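Local coordinates for geranyltranstransferase (Enterococcus faecalis, PDB 3P8L), which probably catalyses the condensation of isopentenyl diphosphate with geranyl diphosphate to farnesyl diphosphate, with magnesium as cofactor, at residues L18-K23 with Q72-A77; A78-I83 with I190-I195; G127-L132 with Q148-A153. All coordinates share one frame; numbering follows the deposited sequence. Where two conformers were deposited one is given.

Contact 1 (L18-K23 with Q72-A77)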
loop_
_atom_site.group_PDB
_atom_site.type_symbol
_atom_site.label_atom_id
_atom_site.label_comp_id
_atom_site.label_asym_id
_atom_site.label_seq_id
_atom_site.Cartn_x
_atom_site.Cartn_y
_atom_site.Cartn_z
ATOM N N LEU A 18 -21.592 8.538 -6.588
ATOM C CA LEU A 18 -20.214 9.054 -6.442
ATOM C C LEU A 18 -19.939 9.979 -5.245
ATOM O O LEU A 18 -18.909 9.813 -4.613
ATOM C CB LEU A 18 -19.659 9.660 -7.744
ATOM C CG LEU A 18 -19.402 8.650 -8.861
ATOM C CD1 LEU A 18 -18.887 9.398 -10.085
ATOM C CD2 LEU A 18 -18.424 7.536 -8.389
ATOM N N PRO A 19 -20.860 10.924 -4.907
ATOM C CA PRO A 19 -20.643 11.687 -3.658
ATOM C C PRO A 19 -20.508 10.868 -2.367
ATOM O O PRO A 19 -19.842 11.310 -1.410
ATOM C CB PRO A 19 -21.877 12.567 -3.568
ATOM C CG PRO A 19 -22.237 12.814 -4.993
ATOM C CD PRO A 19 -21.919 11.546 -5.729
ATOM N N LEU A 20 -21.107 9.685 -2.332
ATOM C CA LEU A 20 -20.970 8.841 -1.152
ATOM C C LEU A 20 -19.587 8.175 -1.130
ATOM O O LEU A 20 -19.046 7.886 -0.061
ATOM C CB LEU A 20 -22.079 7.775 -1.115
ATOM C CG LEU A 20 -23.498 8.345 -1.300
ATOM C CD1 LEU A 20 -24.548 7.268 -1.277
ATOM C CD2 LEU A 20 -23.763 9.287 -0.196
ATOM N N VAL A 21 -19.028 7.917 -2.311
ATOM C CA VAL A 21 -17.678 7.385 -2.393
ATOM C C VAL A 21 -16.697 8.468 -1.920
ATOM O O VAL A 21 -15.822 8.190 -1.088
ATOM C CB VAL A 21 -17.339 6.901 -3.807
ATOM C CG1 VAL A 21 -15.936 6.286 -3.850
ATOM C CG2 VAL A 21 -18.377 5.866 -4.273
ATOM N N GLU A 22 -16.873 9.697 -2.420
ATOM C CA GLU A 22 -16.034 10.816 -1.979
ATOM C C GLU A 22 -16.140 11.010 -0.456
ATOM O O GLU A 22 -15.131 11.173 0.225
ATOM C CB GLU A 22 -16.384 12.107 -2.734
ATOM C CG GLU A 22 -15.588 13.311 -2.260
ATOM C CD GLU A 22 -15.452 14.407 -3.299
ATOM O OE1 GLU A 22 -15.799 15.561 -2.972
ATOM O OE2 GLU A 22 -14.981 14.120 -4.424
ATOM N N LYS A 23 -17.353 10.943 0.077
ATOM C CA LYS A 23 -17.560 11.048 1.529
ATOM C C LYS A 23 -16.784 9.984 2.335
ATOM O O LYS A 23 -16.117 10.314 3.310
ATOM C CB LYS A 23 -19.063 11.011 1.876
ATOM C CG LYS A 23 -19.369 11.392 3.318
ATOM C CD LYS A 23 -20.802 11.049 3.711
ATOM C CE LYS A 23 -21.216 11.778 4.982
ATOM N NZ LYS A 23 -20.265 11.575 6.122
ATOM N N GLN A 72 -20.302 -1.255 2.421
ATOM C CA GLN A 72 -19.104 -1.954 1.925
ATOM C C GLN A 72 -18.826 -1.780 0.441
ATOM O O GLN A 72 -17.663 -1.861 0.021
ATOM C CB GLN A 72 -19.122 -3.450 2.259
ATOM C CG GLN A 72 -20.280 -4.236 1.650
ATOM C CD GLN A 72 -21.437 -4.399 2.616
ATOM O OE1 GLN A 72 -21.854 -3.449 3.291
ATOM N NE2 GLN A 72 -21.960 -5.617 2.698
ATOM N N ASP A 73 -19.876 -1.549 -0.348
ATOM C CA ASP A 73 -19.723 -1.253 -1.774
ATOM C C ASP A 73 -19.030 0.094 -1.948
ATOM O O ASP A 73 -18.104 0.202 -2.746
ATOM C CB ASP A 73 -21.056 -1.253 -2.528
ATOM C CG ASP A 73 -21.862 -2.540 -2.303
ATOM O OD1 ASP A 73 -23.105 -2.467 -2.268
ATOM O OD2 ASP A 73 -21.254 -3.612 -2.152
ATOM N N TYR A 74 -19.473 1.091 -1.187
ATOM C CA TYR A 74 -18.858 2.414 -1.194
ATOM C C TYR A 74 -17.448 2.390 -0.638
ATOM O O TYR A 74 -16.592 3.119 -1.135
ATOM C CB TYR A 74 -19.698 3.445 -0.438
ATOM C CG TYR A 74 -21.082 3.647 -1.028
ATOM C CD1 TYR A 74 -21.248 4.261 -2.265
ATOM C CD2 TYR A 74 -22.228 3.213 -0.343
ATOM C CE1 TYR A 74 -22.520 4.441 -2.822
ATOM C CE2 TYR A 74 -23.507 3.379 -0.889
ATOM C CZ TYR A 74 -23.636 3.991 -2.127
ATOM O OH TYR A 74 -24.871 4.183 -2.664
ATOM N N GLN A 75 -17.220 1.559 0.381
ATOM C CA GLN A 75 -15.904 1.365 0.967
ATOM C C GLN A 75 -14.909 0.770 -0.020
ATOM O O GLN A 75 -13.783 1.277 -0.125
ATOM C CB GLN A 75 -15.983 0.548 2.264
ATOM C CG GLN A 75 -16.618 1.360 3.394
ATOM C CD GLN A 75 -16.870 0.558 4.649
ATOM O OE1 GLN A 75 -17.214 -0.618 4.586
ATOM N NE2 GLN A 75 -16.692 1.193 5.799
ATOM N N VAL A 76 -15.320 -0.280 -0.743
ATOM C CA VAL A 76 -14.498 -0.880 -1.798
ATOM C C VAL A 76 -14.209 0.123 -2.921
ATOM O O VAL A 76 -13.076 0.198 -3.405
ATOM C CB VAL A 76 -15.121 -2.193 -2.369
ATOM C CG1 VAL A 76 -14.339 -2.734 -3.584
ATOM C CG2 VAL A 76 -15.146 -3.289 -1.293
ATOM N N ALA A 77 -15.240 0.876 -3.331
ATOM C CA ALA A 77 -15.113 1.881 -4.374
ATOM C C ALA A 77 -14.097 2.965 -3.951
ATOM O O ALA A 77 -13.266 3.362 -4.744
ATOM C CB ALA A 77 -16.482 2.510 -4.729
#
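L20 lies over one face of the Y74 ring in a CH-pi contact. Its CB sits 4.0 Å from the centroid of that ring, 22° off the normal and offset toward the rim. The leucine crosses the tyrosine at a slant, and its CD1 comes 3.5 Å from Y74 CZ, close to the phenol end. The hydroxyl itself is held by the same helix as L20, in a hydrogen bond to ND1 of H17.

The remaining packing is aliphatic. V21 approaches Y74 at the ring edge, in plane, with CG2 3.9 Å from CD1 of Y74. CG1 of V21 is anti to the backbone N (chi1 -177°) and CG2 lies beside that N, which turns both methyls of the valine to A77. There they come against CB and the backbone, with V21 CG1 3.8 Å from A77 C. L20 and Y74 form the outer side, while V21 and A77 are buried, with P55 of helix 53-64 touching both.

The segments' axes approach to 8.6 Å and cross at -70°. The arrangement joins the N-terminal helix 13-31 to helix 71-92 within the all-helical fold of the trans-prenyltransferases.

Contact 2 (A78-I83 with I190-I195)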
loop_
_atom_site.group_PDB
_atom_site.type_symbol
_atom_site.label_atom_id
_atom_site.label_comp_id
_atom_site.label_asym_id
_atom_site.label_seq_id
_atom_site.Cartn_x
_atom_site.Cartn_y
_atom_site.Cartn_z
ATOM N N ALA A 78 -14.158 3.364 -2.683
ATOM C CA ALA A 78 -13.294 4.385 -2.109
ATOM C C ALA A 78 -11.826 3.944 -2.015
ATOM O O ALA A 78 -10.920 4.721 -2.362
ATOM C CB ALA A 78 -13.850 4.812 -0.746
ATOM N N SER A 79 -11.613 2.700 -1.579
ATOM C CA SER A 79 -10.279 2.095 -1.518
ATOM C C SER A 79 -9.611 2.084 -2.898
ATOM O O SER A 79 -8.444 2.481 -3.040
ATOM C CB SER A 79 -10.357 0.672 -0.957
ATOM O OG SER A 79 -10.612 0.688 0.435
ATOM N N LEU A 80 -10.357 1.659 -3.916
ATOM C CA LEU A 80 -9.846 1.673 -5.292
ATOM C C LEU A 80 -9.504 3.086 -5.796
ATOM O O LEU A 80 -8.435 3.310 -6.410
ATOM C CB LEU A 80 -10.848 0.988 -6.231
ATOM C CG LEU A 80 -10.520 0.916 -7.716
ATOM C CD1 LEU A 80 -9.220 0.173 -7.954
ATOM C CD2 LEU A 80 -11.684 0.275 -8.513
ATOM N N GLU A 81 -10.391 4.048 -5.519
ATOM C CA GLU A 81 -10.136 5.423 -5.922
ATOM C C GLU A 81 -8.937 6.054 -5.169
ATOM O O GLU A 81 -8.239 6.903 -5.738
ATOM C CB GLU A 81 -11.399 6.275 -5.828
ATOM C CG GLU A 81 -11.275 7.674 -6.433
ATOM C CD GLU A 81 -11.002 7.705 -7.953
ATOM O OE1 GLU A 81 -10.859 6.656 -8.644
ATOM O OE2 GLU A 81 -10.930 8.824 -8.463
ATOM N N MET A 82 -8.683 5.591 -3.942
ATOM C CA MET A 82 -7.491 5.954 -3.161
ATOM C C MET A 82 -6.196 5.481 -3.829
ATOM O O MET A 82 -5.215 6.247 -3.888
ATOM C CB MET A 82 -7.593 5.506 -1.683
ATOM C CG MET A 82 -8.709 6.265 -0.845
ATOM S SD MET A 82 -9.016 5.547 0.807
ATOM C CE MET A 82 -7.504 6.002 1.660
ATOM N N ILE A 83 -6.211 4.244 -4.347
ATOM C CA ILE A 83 -5.100 3.678 -5.099
ATOM C C ILE A 83 -4.860 4.525 -6.347
ATOM O O ILE A 83 -3.723 4.934 -6.621
ATOM C CB ILE A 83 -5.346 2.192 -5.529
ATOM C CG1 ILE A 83 -5.394 1.247 -4.334
ATOM C CG2 ILE A 83 -4.307 1.742 -6.558
ATOM C CD1 ILE A 83 -4.065 0.957 -3.681
ATOM N N ILE A 190 -8.874 -1.531 -13.596
ATOM C CA ILE A 190 -10.182 -1.617 -14.281
ATOM C C ILE A 190 -10.716 -3.031 -14.074
ATOM O O ILE A 190 -11.892 -3.198 -13.716
ATOM C CB ILE A 190 -10.103 -1.263 -15.793
ATOM C CG1 ILE A 190 -9.561 0.160 -16.009
ATOM C CG2 ILE A 190 -11.483 -1.416 -16.494
ATOM C CD1 ILE A 190 -10.345 1.246 -15.344
ATOM N N GLU A 191 -9.834 -4.026 -14.263
ATOM C CA GLU A 191 -10.196 -5.422 -14.023
ATOM C C GLU A 191 -10.601 -5.647 -12.572
ATOM O O GLU A 191 -11.636 -6.287 -12.311
ATOM C CB GLU A 191 -9.089 -6.381 -14.487
ATOM C CG GLU A 191 -9.114 -6.645 -15.995
ATOM C CD GLU A 191 -7.772 -7.089 -16.547
ATOM O OE1 GLU A 191 -6.813 -7.193 -15.755
ATOM O OE2 GLU A 191 -7.673 -7.324 -17.772
ATOM N N PHE A 192 -9.828 -5.086 -11.631
ATOM C CA PHE A 192 -10.223 -5.147 -10.226
ATOM C C PHE A 192 -11.622 -4.573 -10.014
ATOM O O PHE A 192 -12.406 -5.145 -9.257
ATOM C CB PHE A 192 -9.239 -4.425 -9.279
ATOM C CG PHE A 192 -9.716 -4.408 -7.850
ATOM C CD1 PHE A 192 -9.489 -5.505 -7.026
ATOM C CD2 PHE A 192 -10.456 -3.329 -7.346
ATOM C CE1 PHE A 192 -9.940 -5.504 -5.715
ATOM C CE2 PHE A 192 -10.933 -3.339 -6.051
ATOM C CZ PHE A 192 -10.670 -4.436 -5.229
ATOM N N ALA A 193 -11.939 -3.435 -10.637
ATOM C CA ALA A 193 -13.245 -2.811 -10.384
ATOM C C ALA A 193 -14.402 -3.770 -10.736
ATOM O O ALA A 193 -15.363 -3.897 -9.976
ATOM C CB ALA A 193 -13.392 -1.512 -11.146
ATOM N N LEU A 194 -14.284 -4.434 -11.881
ATOM C CA LEU A 194 -15.304 -5.402 -12.350
ATOM C C LEU A 194 -15.392 -6.676 -11.495
ATOM O O LEU A 194 -16.501 -7.107 -11.117
ATOM C CB LEU A 194 -15.091 -5.733 -13.834
ATOM C CG LEU A 194 -15.785 -4.851 -14.890
ATOM C CD1 LEU A 194 -17.280 -5.084 -14.888
ATOM C CD2 LEU A 194 -15.464 -3.351 -14.753
ATOM N N ILE A 195 -14.226 -7.250 -11.184
ATOM C CA ILE A 195 -14.081 -8.357 -10.239
ATOM C C ILE A 195 -14.720 -8.030 -8.912
ATOM O O ILE A 195 -15.535 -8.813 -8.412
ATOM C CB ILE A 195 -12.580 -8.751 -10.030
ATOM C CG1 ILE A 195 -12.021 -9.399 -11.294
ATOM C CG2 ILE A 195 -12.389 -9.674 -8.818
ATOM C CD1 ILE A 195 -10.573 -9.782 -11.181
#
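L80 reaches across to F192 and A193 with the fork of its two methyl groups. CD1 of L80 meets F192 at CD2, 3.8 Å away, and its approach to the ring is oblique. CD2 of L80 presses on A193, 3.6 Å from its CB and 3.9 Å from its CA, and also lies in plane at the edge of the F192 ring. The two larger side chains slide past each other in opposite directions. CG of L80 is anti to its backbone N (chi1 179°), which extends the fork toward helix 175-200.

This fork is the tight part of the contact. Even here the nearest CA atoms, those of L80 and A193, are 7.6 Å apart, and the side chain of L80 spans the gap. Only 129 Å² is buried in all. R54 and V58 of helix 53-64 cover L80, and L149 of helix 139-153 packs on F192. The rest of 190-195 turns elsewhere. L194 is buried against F214 and A215 of helix 205-230. E191 and I195, both partly exposed, mark the side nearer solvent.

The polar side chains S79 and E81 find partners outside the contact. In the conformer given, S79 OG probably hydrogen-bonds to A128 O, and E81 forms a salt bridge with R52. The meeting itself is purely apolar. It implies that shape and burial, rather than directed bonds, join the two helices at this point.

Contact 3 (G127-L132 with Q148-A153); sequences GAFQLL and QLAKAA
F129 has its CG anti to the carbonyl carbon (chi1 -72°), which carries the ring across to L149 and A150. L149 answers with CG anti to its backbone N (chi1 -173°), and its CD2 comes to lie over one face of that ring. The pair belongs to a nearly antiparallel helical hairpin of the prenyltransferase fold. The chain runs out along helix 114-133 and returns along helix 139-153, the segments' axes crossing at 163°.

The axes stay 11.4 Å apart, so large side chains must bridge the gap. The methyl CD2 of L149 makes a CH-pi contact, 4.3 Å from the centroid of the F129 ring and offset toward its rim. The same methyl also meets L132, with the CD2 atoms of the two leucines 3.8 Å apart. These leucine side chains are angled across one another. L149 is thus wedged between F129 and L132, one turn apart on the facing helix. L132 also touches L137, in the loop between the two helices.

One side of the contact is part of the dimer interface. F129 meets F129 of the second subunit, their ring planes nearly parallel. Q130 NE2 hydrogen-bonds to OE1 of Q156 of the second subunit. Within the chain, the far edge of the phenylalanine ring abuts the opposing backbone: F129 CZ lies 3.6 Å from CA of A150.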
loop_
_atom_site.group_PDB
_atom_site.type_symbol
_atom_site.label_atom_id
_atom_site.label_comp_id
_atom_site.label_asym_id
_atom_site.label_seq_id
_atom_site.Cartn_x
_atom_site.Cartn_y
_atom_site.Cartn_z
ATOM N N GLY A 127 -3.448 3.686 3.033
ATOM C CA GLY A 127 -4.831 4.003 3.401
ATOM C C GLY A 127 -5.868 3.173 2.673
ATOM O O GLY A 127 -6.861 2.775 3.253
ATOM N N ALA A 128 -5.648 2.943 1.387
ATOM C CA ALA A 128 -6.549 2.100 0.603
ATOM C C ALA A 128 -6.686 0.692 1.214
ATOM O O ALA A 128 -7.807 0.170 1.358
ATOM C CB ALA A 128 -6.046 2.015 -0.795
ATOM N N PHE A 129 -5.547 0.099 1.586
ATOM C CA PHE A 129 -5.523 -1.194 2.263
ATOM C C PHE A 129 -6.086 -1.085 3.667
ATOM O O PHE A 129 -6.807 -1.979 4.094
ATOM C CB PHE A 129 -4.134 -1.858 2.213
ATOM C CG PHE A 129 -3.796 -2.364 0.837
ATOM C CD1 PHE A 129 -4.368 -3.537 0.352
ATOM C CD2 PHE A 129 -3.008 -1.621 -0.008
ATOM C CE1 PHE A 129 -4.108 -3.982 -0.926
ATOM C CE2 PHE A 129 -2.736 -2.057 -1.300
ATOM C CZ PHE A 129 -3.288 -3.230 -1.760
ATOM N N GLN A 130 -5.818 0.015 4.371
ATOM C CA GLN A 130 -6.408 0.153 5.705
ATOM C C GLN A 130 -7.943 0.202 5.678
ATOM O O GLN A 130 -8.607 -0.543 6.419
ATOM C CB GLN A 130 -5.859 1.354 6.475
ATOM C CG GLN A 130 -6.305 1.354 7.938
ATOM C CD GLN A 130 -5.655 2.434 8.786
ATOM O OE1 GLN A 130 -5.120 3.416 8.275
ATOM N NE2 GLN A 130 -5.711 2.258 10.096
ATOM N N LEU A 131 -8.491 1.070 4.825
ATOM C CA LEU A 131 -9.936 1.166 4.654
ATOM C C LEU A 131 -10.577 -0.190 4.325
ATOM O O LEU A 131 -11.527 -0.602 5.002
ATOM C CB LEU A 131 -10.321 2.235 3.612
ATOM C CG LEU A 131 -11.837 2.307 3.308
ATOM C CD1 LEU A 131 -12.677 2.669 4.553
ATOM C CD2 LEU A 131 -12.131 3.262 2.147
ATOM N N LEU A 132 -10.049 -0.877 3.319
ATOM C CA LEU A 132 -10.509 -2.208 2.944
ATOM C C LEU A 132 -10.456 -3.245 4.097
ATOM O O LEU A 132 -11.412 -4.021 4.291
ATOM C CB LEU A 132 -9.760 -2.698 1.701
ATOM C CG LEU A 132 -10.333 -3.858 0.882
ATOM C CD1 LEU A 132 -11.811 -3.609 0.503
ATOM C CD2 LEU A 132 -9.508 -4.060 -0.384
ATOM N N GLN A 148 -6.814 -9.293 -4.368
ATOM C CA GLN A 148 -7.054 -8.835 -5.726
ATOM C C GLN A 148 -6.599 -7.370 -5.922
ATOM O O GLN A 148 -6.041 -7.017 -6.968
ATOM C CB GLN A 148 -8.529 -9.018 -6.096
ATOM C CG GLN A 148 -8.944 -10.498 -6.351
ATOM C CD GLN A 148 -8.220 -11.125 -7.517
ATOM O OE1 GLN A 148 -8.206 -10.579 -8.619
ATOM N NE2 GLN A 148 -7.609 -12.285 -7.287
ATOM N N LEU A 149 -6.818 -6.535 -4.918
ATOM C CA LEU A 149 -6.391 -5.130 -5.019
ATOM C C LEU A 149 -4.886 -5.040 -5.095
ATOM O O LEU A 149 -4.357 -4.344 -5.972
ATOM C CB LEU A 149 -6.942 -4.279 -3.870
ATOM C CG LEU A 149 -6.701 -2.760 -3.956
ATOM C CD1 LEU A 149 -7.408 -2.131 -5.156
ATOM C CD2 LEU A 149 -7.167 -2.115 -2.667
ATOM N N ALA A 150 -4.201 -5.784 -4.220
ATOM C CA ALA A 150 -2.734 -5.842 -4.228
ATOM C C ALA A 150 -2.181 -6.431 -5.509
ATOM O O ALA A 150 -1.180 -5.926 -6.016
ATOM C CB ALA A 150 -2.205 -6.591 -3.011
ATOM N N LYS A 151 -2.829 -7.489 -6.026
ATOM C CA LYS A 151 -2.476 -8.048 -7.328
ATOM C C LYS A 151 -2.598 -6.993 -8.427
ATOM O O LYS A 151 -1.693 -6.835 -9.223
ATOM C CB LYS A 151 -3.335 -9.283 -7.666
ATOM C CG LYS A 151 -2.966 -9.966 -8.983
ATOM C CD LYS A 151 -3.626 -11.343 -9.095
ATOM C CE LYS A 151 -3.250 -12.028 -10.406
ATOM N NZ LYS A 151 -3.514 -11.149 -11.585
ATOM N N ALA A 152 -3.716 -6.263 -8.453
ATOM C CA ALA A 152 -3.940 -5.268 -9.483
ATOM C C ALA A 152 -3.026 -4.032 -9.344
ATOM O O ALA A 152 -2.510 -3.514 -10.326
ATOM C CB ALA A 152 -5.429 -4.840 -9.504
ATOM N N ALA A 153 -2.828 -3.584 -8.116
ATOM C CA ALA A 153 -2.148 -2.322 -7.856
ATOM C C ALA A 153 -0.635 -2.438 -7.753
ATOM O O ALA A 153 0.067 -1.455 -7.983
ATOM C CB ALA A 153 -2.727 -1.670 -6.571
#

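How the contacts relate
Contacts 1 and 2 both use helix 71-92, at successive parts of its length. They meet where V21 packs on the backbone N of A78. Contact 2 is the most central, about 5 Å between its centre and that of the chain. Contact 1, about 13 Å out, is partly exposed. Contact 3 lies about 12 Å out yet is buried, with the second subunit beside it. It is nested in the loop that contact 2 closes. All three are apolar between their segments. They differ in setting: the tyrosine hydroxyl of contact 1 bonds to H17 outside the segments, contact 2 joins aliphatic groups to a buried ring, and contact 3 shares its phenylalanine with the dimer partner.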